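Local coordinates for protein triosephosphate isomerase (Toxoplasma gondii, PDB 5UPR) that probably catalyses the interconversion of D-glyceraldehyde 3-phosphate and dihydroxyacetone phosphate in glycolysis and gluconeogenesis, working as a homodimer of TIM barrels, at residues V37-V42 / L60-V65; E115-V120 / S155-A160; K123-L128 / Q163-A168; A193-T198 / E238-F243; N230-F235 / I258-Q263. All blocks are in the same frame, centred on the assembly; numbering follows the deposited sequence.

Interaction 1 (V37-V42 / L60-V65); sequences VSFEQV and LRQPRV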
# COMPACT_ATOMS: atom_id res chain seq x y z
N VAL A 37 12.13 26.51 -14.72
CA VAL A 37 12.77 25.71 -15.73
C VAL A 37 11.58 25.20 -16.51
O VAL A 37 10.51 24.96 -15.93
CB VAL A 37 13.56 24.56 -15.03
CG1 VAL A 37 13.83 23.33 -15.92
CG2 VAL A 37 14.84 25.13 -14.41
N SER A 38 11.72 25.13 -17.83
CA SER A 38 10.63 24.60 -18.65
C SER A 38 10.69 23.09 -18.57
O SER A 38 11.76 22.54 -18.60
CB SER A 38 10.70 25.06 -20.10
OG SER A 38 9.59 24.52 -20.79
N PHE A 39 9.54 22.45 -18.44
CA PHE A 39 9.44 21.00 -18.49
C PHE A 39 8.93 20.58 -19.87
O PHE A 39 8.52 19.42 -20.05
CB PHE A 39 8.46 20.45 -17.42
CG PHE A 39 8.79 20.80 -15.98
CD1 PHE A 39 9.94 21.49 -15.58
CD2 PHE A 39 7.95 20.36 -15.00
CE1 PHE A 39 10.18 21.77 -14.25
CE2 PHE A 39 8.16 20.65 -13.66
CZ PHE A 39 9.27 21.37 -13.29
N GLU A 40 8.96 21.45 -20.88
CA GLU A 40 8.37 21.10 -22.20
C GLU A 40 8.96 19.83 -22.85
O GLU A 40 8.22 19.04 -23.43
CB GLU A 40 8.44 22.28 -23.17
CG GLU A 40 7.44 23.39 -22.89
CD GLU A 40 6.02 23.07 -23.34
OE1 GLU A 40 5.48 23.89 -24.11
OE2 GLU A 40 5.44 22.03 -22.93
N GLN A 41 10.26 19.62 -22.73
CA GLN A 41 10.93 18.53 -23.40
C GLN A 41 11.01 17.19 -22.60
O GLN A 41 11.59 16.23 -23.06
CB GLN A 41 12.36 18.96 -23.73
CG GLN A 41 12.53 20.28 -24.43
CD GLN A 41 13.88 20.29 -25.16
OE1 GLN A 41 14.02 19.61 -26.17
NE2 GLN A 41 14.89 21.01 -24.61
N VAL A 42 10.41 17.16 -21.40
CA VAL A 42 10.60 16.09 -20.44
C VAL A 42 9.24 15.70 -19.84
O VAL A 42 8.46 16.56 -19.41
CB VAL A 42 11.54 16.58 -19.33
CG1 VAL A 42 11.72 15.52 -18.27
CG2 VAL A 42 12.91 16.99 -19.91
N LEU A 60 -1.59 20.57 -8.08
CA LEU A 60 -0.56 20.63 -9.11
C LEU A 60 -1.14 21.30 -10.33
O LEU A 60 -2.24 21.00 -10.73
CB LEU A 60 -0.02 19.23 -9.37
CG LEU A 60 1.27 18.89 -10.08
CD1 LEU A 60 2.49 19.48 -9.41
CD2 LEU A 60 1.36 17.38 -10.10
N ARG A 61 -0.40 22.28 -10.88
CA ARG A 61 -0.86 23.24 -11.93
C ARG A 61 0.16 23.25 -13.09
O ARG A 61 0.35 24.28 -13.76
CB ARG A 61 -0.87 24.73 -11.43
CG ARG A 61 -1.96 25.13 -10.46
CD ARG A 61 -1.37 25.98 -9.35
NE ARG A 61 -0.80 27.25 -9.84
CZ ARG A 61 0.22 27.92 -9.27
NH1 ARG A 61 0.84 27.45 -8.18
NH2 ARG A 61 0.66 29.07 -9.79
N GLN A 62 0.83 22.13 -13.31
CA GLN A 62 1.75 21.92 -14.41
C GLN A 62 1.12 20.68 -15.04
O GLN A 62 1.11 19.66 -14.38
CB GLN A 62 3.13 21.63 -13.83
CG GLN A 62 3.77 22.89 -13.36
CD GLN A 62 4.93 23.34 -14.19
OE1 GLN A 62 5.16 22.87 -15.30
NE2 GLN A 62 5.74 24.22 -13.60
N PRO A 63 0.50 20.81 -16.25
CA PRO A 63 0.01 19.59 -16.94
C PRO A 63 1.14 18.60 -17.22
O PRO A 63 0.94 17.37 -17.16
CB PRO A 63 -0.58 20.11 -18.25
CG PRO A 63 -0.59 21.63 -18.18
CD PRO A 63 -0.05 22.05 -16.84
N ARG A 64 2.32 19.14 -17.49
CA ARG A 64 3.49 18.32 -17.77
C ARG A 64 3.98 17.46 -16.62
O ARG A 64 4.78 16.57 -16.89
CB ARG A 64 4.67 19.16 -18.27
CG ARG A 64 4.46 19.92 -19.56
CD ARG A 64 4.32 18.99 -20.74
NE ARG A 64 4.29 19.72 -22.02
CZ ARG A 64 3.87 19.22 -23.19
NH1 ARG A 64 3.43 17.97 -23.32
NH2 ARG A 64 3.89 19.98 -24.27
N VAL A 65 3.56 17.74 -15.38
CA VAL A 65 3.83 16.82 -14.24
C VAL A 65 2.63 15.92 -13.98
O VAL A 65 1.53 16.40 -13.82
CB VAL A 65 4.23 17.55 -12.95
CG1 VAL A 65 4.61 16.54 -11.87
CG2 VAL A 65 5.40 18.51 -13.23
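Phe39 and Arg64 bring the two loops to their closest backbone approach, with CA atoms 6.6 Å apart. Each loop contains a type I beta turn, Phe39 to Val42 and Gln62 to Val65, leading into a strand. An ST turn, in which Ser38 OG accepts from Glu40 N, overlaps the start of the first. On the polar side, a bend at chi2 (-77°) places Glu40 CD, and Arg64 grips the carboxylate side-on: NE lies 2.7 Å and NH2 2.9 Å from the same oxygen, Glu40 OE2. NE meets it nearly along its C-O bond, NH2 on the syn side and out of the carboxylate plane. That oxygen is in the guanidinium plane, with the carboxylate turned by 50° against it. On the apolar side, the buried Phe39 ring presents its edge, and CE2 comes 3.5 Å from Val65 CG2. Gln62 OE1 comes in obliquely, 3.8 Å from Phe39 CD2, its amide 19° from the ring plane. The contact thus joins the loops entering neighbouring parallel strands 42-47 and 65-69; Val44 touches both Phe39 and Val65, and Ile258 of helix 253-260 also packs on Phe39.

Interaction 2 (E115-V120 / S155-A160); sequences ESNQVV and SEQLEA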
# COMPACT_ATOMS: atom_id res chain seq x y z
N GLU A 115 8.45 -9.36 -3.25
CA GLU A 115 7.82 -9.69 -4.54
C GLU A 115 8.83 -10.36 -5.45
O GLU A 115 9.84 -9.75 -5.81
CB GLU A 115 7.35 -8.37 -5.20
CG GLU A 115 6.36 -7.60 -4.37
CD GLU A 115 6.04 -6.19 -4.84
OE1 GLU A 115 6.41 -5.74 -5.99
OE2 GLU A 115 5.48 -5.49 -3.95
N SER A 116 8.54 -11.59 -5.86
CA SER A 116 9.35 -12.30 -6.84
C SER A 116 9.24 -11.69 -8.23
O SER A 116 8.34 -10.83 -8.50
CB SER A 116 8.88 -13.74 -6.93
OG SER A 116 7.57 -13.81 -7.52
N ASN A 117 10.11 -12.15 -9.15
CA ASN A 117 10.00 -11.75 -10.55
C ASN A 117 8.60 -12.00 -11.04
O ASN A 117 8.06 -11.17 -11.77
CB ASN A 117 10.96 -12.57 -11.42
CG ASN A 117 12.42 -12.16 -11.21
OD1 ASN A 117 12.71 -11.14 -10.57
ND2 ASN A 117 13.33 -12.99 -11.75
N GLN A 118 8.03 -13.14 -10.67
CA GLN A 118 6.68 -13.54 -11.13
C GLN A 118 5.55 -12.64 -10.57
O GLN A 118 4.64 -12.27 -11.28
CB GLN A 118 6.41 -15.04 -10.77
CG GLN A 118 7.31 -16.00 -11.62
CD GLN A 118 8.84 -15.94 -11.32
OE1 GLN A 118 9.31 -15.73 -10.14
NE2 GLN A 118 9.67 -16.14 -12.42
N VAL A 119 5.66 -12.27 -9.30
CA VAL A 119 4.69 -11.35 -8.67
C VAL A 119 4.75 -9.96 -9.27
O VAL A 119 3.67 -9.36 -9.59
CB VAL A 119 4.86 -11.34 -7.14
CG1 VAL A 119 4.12 -10.17 -6.50
CG2 VAL A 119 4.43 -12.68 -6.55
N VAL A 120 5.97 -9.47 -9.52
CA VAL A 120 6.11 -8.17 -10.19
C VAL A 120 5.43 -8.23 -11.56
O VAL A 120 4.70 -7.30 -11.96
CB VAL A 120 7.60 -7.73 -10.29
CG1 VAL A 120 7.72 -6.49 -11.19
CG2 VAL A 120 8.23 -7.51 -8.92
N SER A 155 18.03 -9.96 -17.85
CA SER A 155 17.21 -10.75 -18.73
C SER A 155 16.13 -11.57 -18.00
O SER A 155 15.02 -11.65 -18.49
CB SER A 155 18.02 -11.72 -19.62
OG SER A 155 19.05 -11.03 -20.30
N GLU A 156 16.50 -12.23 -16.91
CA GLU A 156 15.56 -13.06 -16.10
C GLU A 156 14.42 -12.16 -15.55
O GLU A 156 13.23 -12.54 -15.59
CB GLU A 156 16.26 -13.70 -14.89
CG GLU A 156 17.24 -14.80 -15.14
CD GLU A 156 18.04 -15.21 -13.85
OE1 GLU A 156 17.80 -14.67 -12.70
OE2 GLU A 156 18.98 -16.08 -13.97
N GLN A 157 14.77 -10.98 -15.03
CA GLN A 157 13.76 -10.07 -14.52
C GLN A 157 12.78 -9.59 -15.58
O GLN A 157 11.57 -9.57 -15.39
CB GLN A 157 14.44 -8.85 -13.85
CG GLN A 157 15.15 -9.22 -12.55
CD GLN A 157 15.72 -8.02 -11.87
OE1 GLN A 157 16.25 -7.10 -12.53
NE2 GLN A 157 15.56 -7.93 -10.54
N LEU A 158 13.31 -9.23 -16.74
CA LEU A 158 12.50 -8.78 -17.85
C LEU A 158 11.73 -9.93 -18.51
O LEU A 158 10.58 -9.74 -18.89
CB LEU A 158 13.39 -8.07 -18.84
CG LEU A 158 13.91 -6.75 -18.42
CD1 LEU A 158 15.10 -6.27 -19.25
CD2 LEU A 158 12.79 -5.74 -18.55
N GLU A 159 12.34 -11.10 -18.65
CA GLU A 159 11.67 -12.28 -19.25
C GLU A 159 10.40 -12.69 -18.42
O GLU A 159 9.42 -13.04 -19.02
CB GLU A 159 12.64 -13.43 -19.36
CG GLU A 159 12.10 -14.82 -19.71
CD GLU A 159 11.48 -14.89 -21.08
OE1 GLU A 159 11.63 -13.95 -21.92
OE2 GLU A 159 10.77 -15.90 -21.33
N ALA A 160 10.44 -12.61 -17.07
CA ALA A 160 9.28 -12.88 -16.29
C ALA A 160 8.12 -11.92 -16.68
O ALA A 160 6.99 -12.31 -16.79
CB ALA A 160 9.58 -12.73 -14.79
O HOH W 1 10.54 -8.96 -12.79
O HOH W 2 14.79 -10.41 -9.07
O HOH W 3 16.31 -12.61 -11.18
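Asn117 and Ala160 mark a close approach between helices 117-129 and 150-164, adjacent outer helices of the TIM barrel that pack beside strand 133-138. Van der Waals contact comes first: Asn117 CB rests 3.6 Å from Ala160 CB, with the CA atoms of Gln118 and Ala160 5.8 Å apart. Asn117 CG is anti to the carbonyl carbon (chi1 -72°), and OD1 lies against the aliphatic part of Gln157, 3.7 Å from CG, the two side chains crossing at about a right angle with their amide planes 69° apart. Water replaces direct polar bonds between the segments. One water donates to Gln157 O and, weakly, to Asn117 O. Another donates to Asn117 OD1 and accepts from Gln157 NE2, while Gln157 OE1 is held by Gly139 N. Within 115-120, Ser116 is the N-cap of its helix, its OG accepting from Val119 N at 3.0 Å. Glu115 and Val119 pack on Gln112 and Gly110 of the second subunit. The other end of the Asn117 amide is bridged too: a third water accepts from ND2 at 3.1 Å and donates to Glu156 OE1 at 3.0 Å, while Glu156 OE2 pairs with Lys152.

Interaction 3 (K123-L128 / Q163-A168); sequences KVRAAL and QAVPEA. With SO4 (sulfate ion), chain F.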
# COMPACT_ATOMS: atom_id res chain seq x y z
N LYS A 123 1.74 -8.01 -11.32
CA LYS A 123 1.31 -6.63 -11.08
C LYS A 123 1.36 -5.81 -12.39
O LYS A 123 0.45 -5.00 -12.63
CB LYS A 123 2.15 -5.96 -10.02
CG LYS A 123 2.01 -6.50 -8.63
CD LYS A 123 2.89 -5.84 -7.56
CE LYS A 123 2.45 -6.29 -6.22
NZ LYS A 123 2.74 -5.36 -5.14
N VAL A 124 2.42 -5.99 -13.17
CA VAL A 124 2.59 -5.21 -14.42
C VAL A 124 1.41 -5.50 -15.38
O VAL A 124 0.78 -4.56 -15.90
CB VAL A 124 3.94 -5.45 -15.12
CG1 VAL A 124 4.00 -4.70 -16.45
CG2 VAL A 124 5.12 -5.01 -14.25
N ARG A 125 1.14 -6.77 -15.60
CA ARG A 125 0.05 -7.18 -16.48
C ARG A 125 -1.30 -6.58 -16.04
O ARG A 125 -2.07 -6.11 -16.88
CB ARG A 125 -0.09 -8.71 -16.51
CG ARG A 125 -1.25 -9.26 -17.30
CD ARG A 125 -1.15 -8.75 -18.75
NE ARG A 125 -2.27 -9.12 -19.64
CZ ARG A 125 -2.35 -10.17 -20.45
NH1 ARG A 125 -1.33 -11.01 -20.64
NH2 ARG A 125 -3.49 -10.40 -21.06
N ALA A 126 -1.58 -6.66 -14.75
CA ALA A 126 -2.83 -6.14 -14.20
C ALA A 126 -2.95 -4.63 -14.41
O ALA A 126 -4.02 -4.12 -14.80
CB ALA A 126 -2.92 -6.47 -12.74
N ALA A 127 -1.83 -3.93 -14.19
CA ALA A 127 -1.78 -2.48 -14.36
C ALA A 127 -2.04 -2.07 -15.81
O ALA A 127 -2.86 -1.18 -16.12
CB ALA A 127 -0.45 -1.96 -13.87
N LEU A 128 -1.31 -2.73 -16.72
CA LEU A 128 -1.49 -2.44 -18.16
C LEU A 128 -2.87 -2.79 -18.65
O LEU A 128 -3.46 -2.03 -19.44
CB LEU A 128 -0.42 -3.19 -18.97
CG LEU A 128 1.04 -2.87 -18.76
CD1 LEU A 128 1.90 -3.86 -19.56
CD2 LEU A 128 1.30 -1.39 -19.10
N GLN A 163 6.68 -12.96 -20.07
CA GLN A 163 5.79 -14.15 -19.98
C GLN A 163 4.39 -13.75 -19.59
O GLN A 163 3.44 -14.29 -20.10
CB GLN A 163 6.35 -15.18 -19.02
CG GLN A 163 7.56 -15.86 -19.60
CD GLN A 163 8.35 -16.70 -18.63
OE1 GLN A 163 8.29 -16.54 -17.38
NE2 GLN A 163 9.23 -17.51 -19.19
N ALA A 164 4.27 -12.79 -18.69
CA ALA A 164 2.98 -12.25 -18.27
C ALA A 164 2.38 -11.23 -19.25
O ALA A 164 1.17 -11.04 -19.26
CB ALA A 164 3.12 -11.61 -16.92
N VAL A 165 3.22 -10.53 -19.99
CA VAL A 165 2.79 -9.57 -20.99
C VAL A 165 3.46 -9.95 -22.35
O VAL A 165 4.41 -9.28 -22.81
CB VAL A 165 3.22 -8.15 -20.60
CG1 VAL A 165 2.44 -7.15 -21.44
CG2 VAL A 165 2.96 -7.89 -19.13
N PRO A 166 2.98 -11.04 -22.99
CA PRO A 166 3.58 -11.44 -24.24
C PRO A 166 3.19 -10.55 -25.45
O PRO A 166 3.81 -10.66 -26.49
CB PRO A 166 3.08 -12.87 -24.43
CG PRO A 166 1.74 -12.92 -23.68
CD PRO A 166 2.00 -12.01 -22.50
N GLU A 167 2.16 -9.74 -25.35
CA GLU A 167 1.76 -8.88 -26.47
C GLU A 167 2.63 -7.64 -26.52
O GLU A 167 2.65 -6.86 -25.56
CB GLU A 167 0.30 -8.43 -26.35
CG GLU A 167 -0.45 -8.51 -27.66
CD GLU A 167 -1.50 -7.42 -27.82
OE1 GLU A 167 -1.75 -6.61 -26.88
OE2 GLU A 167 -2.03 -7.41 -28.95
N ALA A 168 3.23 -7.43 -27.68
CA ALA A 168 4.17 -6.30 -27.85
C ALA A 168 3.47 -4.94 -27.70
O ALA A 168 4.07 -4.00 -27.18
CB ALA A 168 4.90 -6.39 -29.21
S SO4 F . -2.26 -13.60 -22.66
O1 SO4 F . -1.62 -12.32 -23.03
O2 SO4 F . -3.64 -13.31 -22.22
O3 SO4 F . -2.31 -14.42 -23.89
O4 SO4 F . -1.50 -14.32 -21.61
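The guanidinium of Arg125 meets Ala164 O and a sulfate ion at its edge, both near its plane, while Val165 CA and Pro166 CD approach it obliquely. NH1 is shared by the two edge partners. It donates to Ala164 O at 2.9 Å in a nearly straight bond, N-H...O 167°, and to sulfate O1 at 2.7 Å. NH2 adds a bond to sulfate O2 at 3.1 Å and a weak one to O1. CG stands anti to the backbone N (chi1 175°), and a bend at chi2 of 57° brings CD to 3.3 Å from Ala164 O, carrying the chain past that carbonyl. NE is taken by Asn129 OD1, which further restrains the group. Beside these polar bonds, Val165 supplies the apolar contact: Val165 CG1 meets Leu128 CD1 at 3.8 Å. Val165 CG2 is 4.3 Å from Val124 CG1 and also lies against Arg125 CA. Leu136 and Val134 of strand 133-138 touch Val124 and Leu128, and the contact joins outer helix 117-129 of the TIM barrel to the end of outer helix 150-164. Ala164 is the last helical residue there, and Val165 leaves helical geometry. The carbonyl of Ala164 therefore belongs to a helix C terminus, where a cationic donor is probably favoured by the helix dipole. The sulfate, probably from the crystallisation liquor, suggests that this arginine end can attract an anion.

Interaction 4 (A193-T198 / E238-F243); sequences ALAQET and EDVDGF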
# COMPACT_ATOMS: atom_id res chain seq x y z
N ALA A 193 29.71 5.54 -18.21
CA ALA A 193 30.03 4.39 -19.09
C ALA A 193 29.25 3.13 -18.69
O ALA A 193 28.69 2.49 -19.54
CB ALA A 193 31.55 4.10 -19.06
N LEU A 194 29.21 2.78 -17.41
CA LEU A 194 28.45 1.59 -16.94
C LEU A 194 26.95 1.71 -17.19
O LEU A 194 26.31 0.76 -17.65
CB LEU A 194 28.73 1.30 -15.45
CG LEU A 194 28.10 0.07 -14.86
CD1 LEU A 194 28.89 -0.48 -13.65
CD2 LEU A 194 26.63 0.29 -14.45
N ALA A 195 26.40 2.88 -16.96
CA ALA A 195 24.97 3.12 -17.21
C ALA A 195 24.68 2.96 -18.68
O ALA A 195 23.78 2.21 -19.04
CB ALA A 195 24.51 4.48 -16.71
N GLN A 196 25.45 3.61 -19.55
CA GLN A 196 25.19 3.52 -20.97
C GLN A 196 25.30 2.08 -21.48
O GLN A 196 24.43 1.64 -22.22
CB GLN A 196 26.17 4.43 -21.75
CG GLN A 196 26.23 4.16 -23.25
CD GLN A 196 24.89 4.32 -23.96
OE1 GLN A 196 24.01 5.07 -23.53
NE2 GLN A 196 24.76 3.59 -25.10
N GLU A 197 26.35 1.37 -21.05
CA GLU A 197 26.55 -0.03 -21.44
C GLU A 197 25.33 -0.92 -21.06
O GLU A 197 24.81 -1.72 -21.87
CB GLU A 197 27.81 -0.61 -20.80
CG GLU A 197 28.22 -1.94 -21.44
CD GLU A 197 29.33 -2.72 -20.74
OE1 GLU A 197 29.28 -3.02 -19.53
OE2 GLU A 197 30.28 -3.08 -21.42
N THR A 198 24.90 -0.78 -19.81
CA THR A 198 23.84 -1.65 -19.31
C THR A 198 22.50 -1.26 -19.94
O THR A 198 21.68 -2.14 -20.22
CB THR A 198 23.70 -1.58 -17.79
OG1 THR A 198 24.96 -1.79 -17.18
CG2 THR A 198 22.74 -2.64 -17.28
N GLU A 238 23.52 7.76 -25.09
CA GLU A 238 22.46 7.66 -26.09
C GLU A 238 21.27 6.75 -25.64
O GLU A 238 20.18 6.94 -26.10
CB GLU A 238 23.17 7.12 -27.36
CG GLU A 238 22.37 6.58 -28.44
CD GLU A 238 23.32 6.22 -29.64
OE1 GLU A 238 24.47 6.77 -29.76
OE2 GLU A 238 22.91 5.44 -30.48
N ASP A 239 21.53 5.77 -24.80
CA ASP A 239 20.48 4.84 -24.30
C ASP A 239 19.98 5.17 -22.87
O ASP A 239 19.16 4.42 -22.30
CB ASP A 239 21.02 3.43 -24.37
CG ASP A 239 21.22 3.01 -25.84
OD1 ASP A 239 20.22 2.76 -26.52
OD2 ASP A 239 22.34 3.00 -26.37
N VAL A 240 20.46 6.29 -22.31
CA VAL A 240 20.00 6.79 -21.01
C VAL A 240 18.98 7.87 -21.29
O VAL A 240 19.33 8.93 -21.77
CB VAL A 240 21.16 7.36 -20.19
CG1 VAL A 240 20.66 7.98 -18.84
CG2 VAL A 240 22.14 6.24 -19.87
N ASP A 241 17.70 7.56 -21.07
CA ASP A 241 16.57 8.43 -21.49
C ASP A 241 16.06 9.34 -20.36
O ASP A 241 15.10 10.07 -20.52
CB ASP A 241 15.42 7.58 -22.01
CG ASP A 241 15.83 6.73 -23.20
OD1 ASP A 241 16.54 7.22 -24.05
OD2 ASP A 241 15.47 5.55 -23.29
N GLY A 242 16.71 9.25 -19.21
CA GLY A 242 16.34 10.06 -18.04
C GLY A 242 16.65 9.35 -16.75
O GLY A 242 17.53 8.51 -16.69
N PHE A 243 15.90 9.68 -15.72
CA PHE A 243 16.24 9.27 -14.36
C PHE A 243 15.05 8.85 -13.51
O PHE A 243 13.97 9.42 -13.65
CB PHE A 243 16.97 10.42 -13.70
CG PHE A 243 18.21 10.82 -14.44
CD1 PHE A 243 19.32 9.98 -14.44
CD2 PHE A 243 18.25 11.99 -15.16
CE1 PHE A 243 20.44 10.26 -15.17
CE2 PHE A 243 19.41 12.32 -15.89
CZ PHE A 243 20.53 11.47 -15.84
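Gln196 reaches from helix 192-209 to the backbone and side chain of Asp239, the residues whose CA atoms are nearest across the contact at 5.9 Å. From CB, the chain sets out with CG anti to the backbone N, then bends at chi2 (59°), which turns CD toward the loop. CD lies 3.7 Å from Asp239 OD2 and is the branch point from which the amide makes two bonds to one residue. OE1 accepts from Asp239 N at 2.9 Å; the N-H...O angle is 164° and the donor sits in the carbonyl plane, on a lone pair. NE2 donates to Asp239 OD2 at 2.8 Å, using the anti lone pair of that oxygen, with the carboxylate turned 33° from the amide. Within the TIM barrel, this loop follows helix 228-234 and leads into strand 242-245, so the amide joins an outer helix to the entry of the last strand. Asp239 OD1 is held separately by salt bridges to Arg200 and Arg203 of the same outer helix. Beside the polar pair, Ala195 CB packs on Val240 CG2 at 4.3 Å, and Leu234 also touches Ala195. Farther along, the backbone of Gly242 and Phe243 bonds to neighbouring strands through Tyr222, Phe11 and Gly13.

Interaction 5 (N230-F235 / I258-Q263); sequences NAKELF and IDAAKQ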
# COMPACT_ATOMS: atom_id res chain seq x y z
N ASN A 230 25.58 15.03 -10.82
CA ASN A 230 26.02 13.89 -11.67
C ASN A 230 25.13 13.58 -12.91
O ASN A 230 25.50 12.74 -13.76
CB ASN A 230 26.31 12.62 -10.84
CG ASN A 230 25.08 12.04 -10.16
OD1 ASN A 230 23.97 12.07 -10.70
ND2 ASN A 230 25.28 11.51 -8.91
N ALA A 231 23.95 14.21 -13.01
CA ALA A 231 22.96 13.84 -14.03
C ALA A 231 23.33 14.19 -15.44
O ALA A 231 23.10 13.40 -16.36
CB ALA A 231 21.59 14.48 -13.67
N LYS A 232 23.94 15.36 -15.64
CA LYS A 232 24.30 15.75 -17.02
C LYS A 232 25.27 14.77 -17.65
O LYS A 232 25.10 14.40 -18.76
CB LYS A 232 24.88 17.15 -17.09
CG LYS A 232 23.84 18.22 -16.92
CD LYS A 232 24.48 19.61 -17.08
CE LYS A 232 23.52 20.64 -17.67
NZ LYS A 232 22.61 20.11 -18.75
N GLU A 233 26.29 14.33 -16.92
CA GLU A 233 27.24 13.37 -17.45
C GLU A 233 26.54 12.02 -17.74
O GLU A 233 26.71 11.43 -18.81
CB GLU A 233 28.40 13.17 -16.47
CG GLU A 233 29.53 12.30 -17.00
CD GLU A 233 30.49 11.80 -15.90
OE1 GLU A 233 30.35 12.14 -14.70
OE2 GLU A 233 31.42 11.08 -16.22
N LEU A 234 25.70 11.58 -16.81
CA LEU A 234 24.94 10.34 -17.04
C LEU A 234 24.09 10.36 -18.31
O LEU A 234 24.09 9.39 -19.07
CB LEU A 234 24.07 10.01 -15.81
CG LEU A 234 24.82 9.34 -14.66
CD1 LEU A 234 23.97 9.50 -13.42
CD2 LEU A 234 24.96 7.89 -14.99
N PHE A 235 23.45 11.51 -18.55
CA PHE A 235 22.52 11.68 -19.67
C PHE A 235 23.20 11.81 -21.05
O PHE A 235 22.50 11.83 -22.08
CB PHE A 235 21.65 12.92 -19.41
CG PHE A 235 20.44 13.02 -20.30
CD1 PHE A 235 19.32 12.19 -20.12
CD2 PHE A 235 20.42 13.95 -21.33
CE1 PHE A 235 18.23 12.28 -20.97
CE2 PHE A 235 19.33 14.06 -22.19
CZ PHE A 235 18.23 13.24 -22.02
N ILE A 258 15.76 17.39 -13.56
CA ILE A 258 14.86 17.57 -14.69
C ILE A 258 15.55 18.36 -15.79
O ILE A 258 15.54 17.97 -16.96
CB ILE A 258 13.53 18.29 -14.29
CG1 ILE A 258 12.67 17.42 -13.38
CG2 ILE A 258 12.74 18.75 -15.53
CD1 ILE A 258 11.60 18.19 -12.61
N ASP A 259 16.16 19.47 -15.40
CA ASP A 259 16.93 20.29 -16.35
C ASP A 259 18.07 19.54 -17.06
O ASP A 259 18.36 19.79 -18.18
CB ASP A 259 17.44 21.51 -15.63
CG ASP A 259 17.73 22.64 -16.59
OD1 ASP A 259 16.88 22.97 -17.47
OD2 ASP A 259 18.83 23.19 -16.45
N ALA A 260 18.71 18.60 -16.39
CA ALA A 260 19.75 17.75 -17.00
C ALA A 260 19.25 16.78 -18.07
O ALA A 260 20.01 16.42 -18.95
CB ALA A 260 20.51 16.97 -15.96
N ALA A 261 18.00 16.32 -17.97
CA ALA A 261 17.41 15.42 -18.95
C ALA A 261 16.88 16.12 -20.28
O ALA A 261 15.85 15.80 -20.82
CB ALA A 261 16.32 14.61 -18.29
N LYS A 262 17.71 17.00 -20.84
CA LYS A 262 17.52 17.71 -22.11
C LYS A 262 18.84 17.70 -22.85
O LYS A 262 19.95 17.77 -22.26
CB LYS A 262 17.15 19.15 -21.87
CG LYS A 262 15.92 19.32 -21.03
CD LYS A 262 15.43 20.74 -21.07
CE LYS A 262 16.04 21.63 -20.01
NZ LYS A 262 14.93 22.27 -19.23
N GLN A 263 18.71 17.61 -24.14
CA GLN A 263 19.86 17.75 -24.99
C GLN A 263 19.65 19.10 -25.67
O GLN A 263 18.62 19.36 -26.22
CB GLN A 263 19.85 16.60 -25.96
CG GLN A 263 21.17 16.30 -26.63
CD GLN A 263 20.98 15.17 -27.61
OE1 GLN A 263 21.77 14.93 -28.54
NE2 GLN A 263 19.87 14.49 -27.45
O HOH W 4 21.94 17.26 -20.28
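Lys262 O, 4.0 Å from Phe235 CD2, accepts from a water at 2.9 Å. The same water donates to Ala260 O, at a doubtfully short distance, and accepts weakly from Lys232 NZ, so it links the two segments only weakly where direct hydrogen bonds are lacking. Lys262 NZ turns elsewhere, to a salt bridge with Asp259 OD1 and a weak bond to Ser38 O. The apolar part centres on Phe235. CG is anti to the backbone N (chi1 -166°), and the ring lies flat over the chain beyond the helix end: Ala261 CA is 3.7 Å from the ring centroid and only 7° off the normal, a CH-pi contact over the face. Ala261 is the centre of an inverse gamma turn and the first residue to leave the helix, so the ring covers the point where the backbone changes course. Lys262 N approaches Phe235 CE2 obliquely. On the helical side, Ala260 CB meets Ala231 CB at 3.6 Å and Lys232 CG at 3.7 Å. The CA atoms of Lys232 and Ala260 are 5.0 Å apart, with the small Ala260 side chain between the helices. Phe243 touches both Ala231 and Phe235: helices 228-234 and 253-260 are neighbouring outer helices of the TIM barrel, packed side by side outside strand 242-245.

How the interactions relate
From the N terminus, interaction 1 closes first, joining the loops that enter strands 42-47 and 65-69. Interactions 2 and 3 follow in series with it and cross one another: both run between helices 117-129 and 150-164, enclosing strand 133-138 in the chain, and the Glu115-Lys123 salt bridge links them. Interaction 4 ties helix 192-209 to the loop before strand 242-245. It crosses interaction 5, since 230-235 lies between 193-198 and 238-243 while 258-263 follows both; the two meet around Phe243. Interaction 5 then returns to the start: Lys262 and Asp259 touch residues 37-42, bringing the chain at the end of helix 253-260 beside the loop that enters strand 42-47.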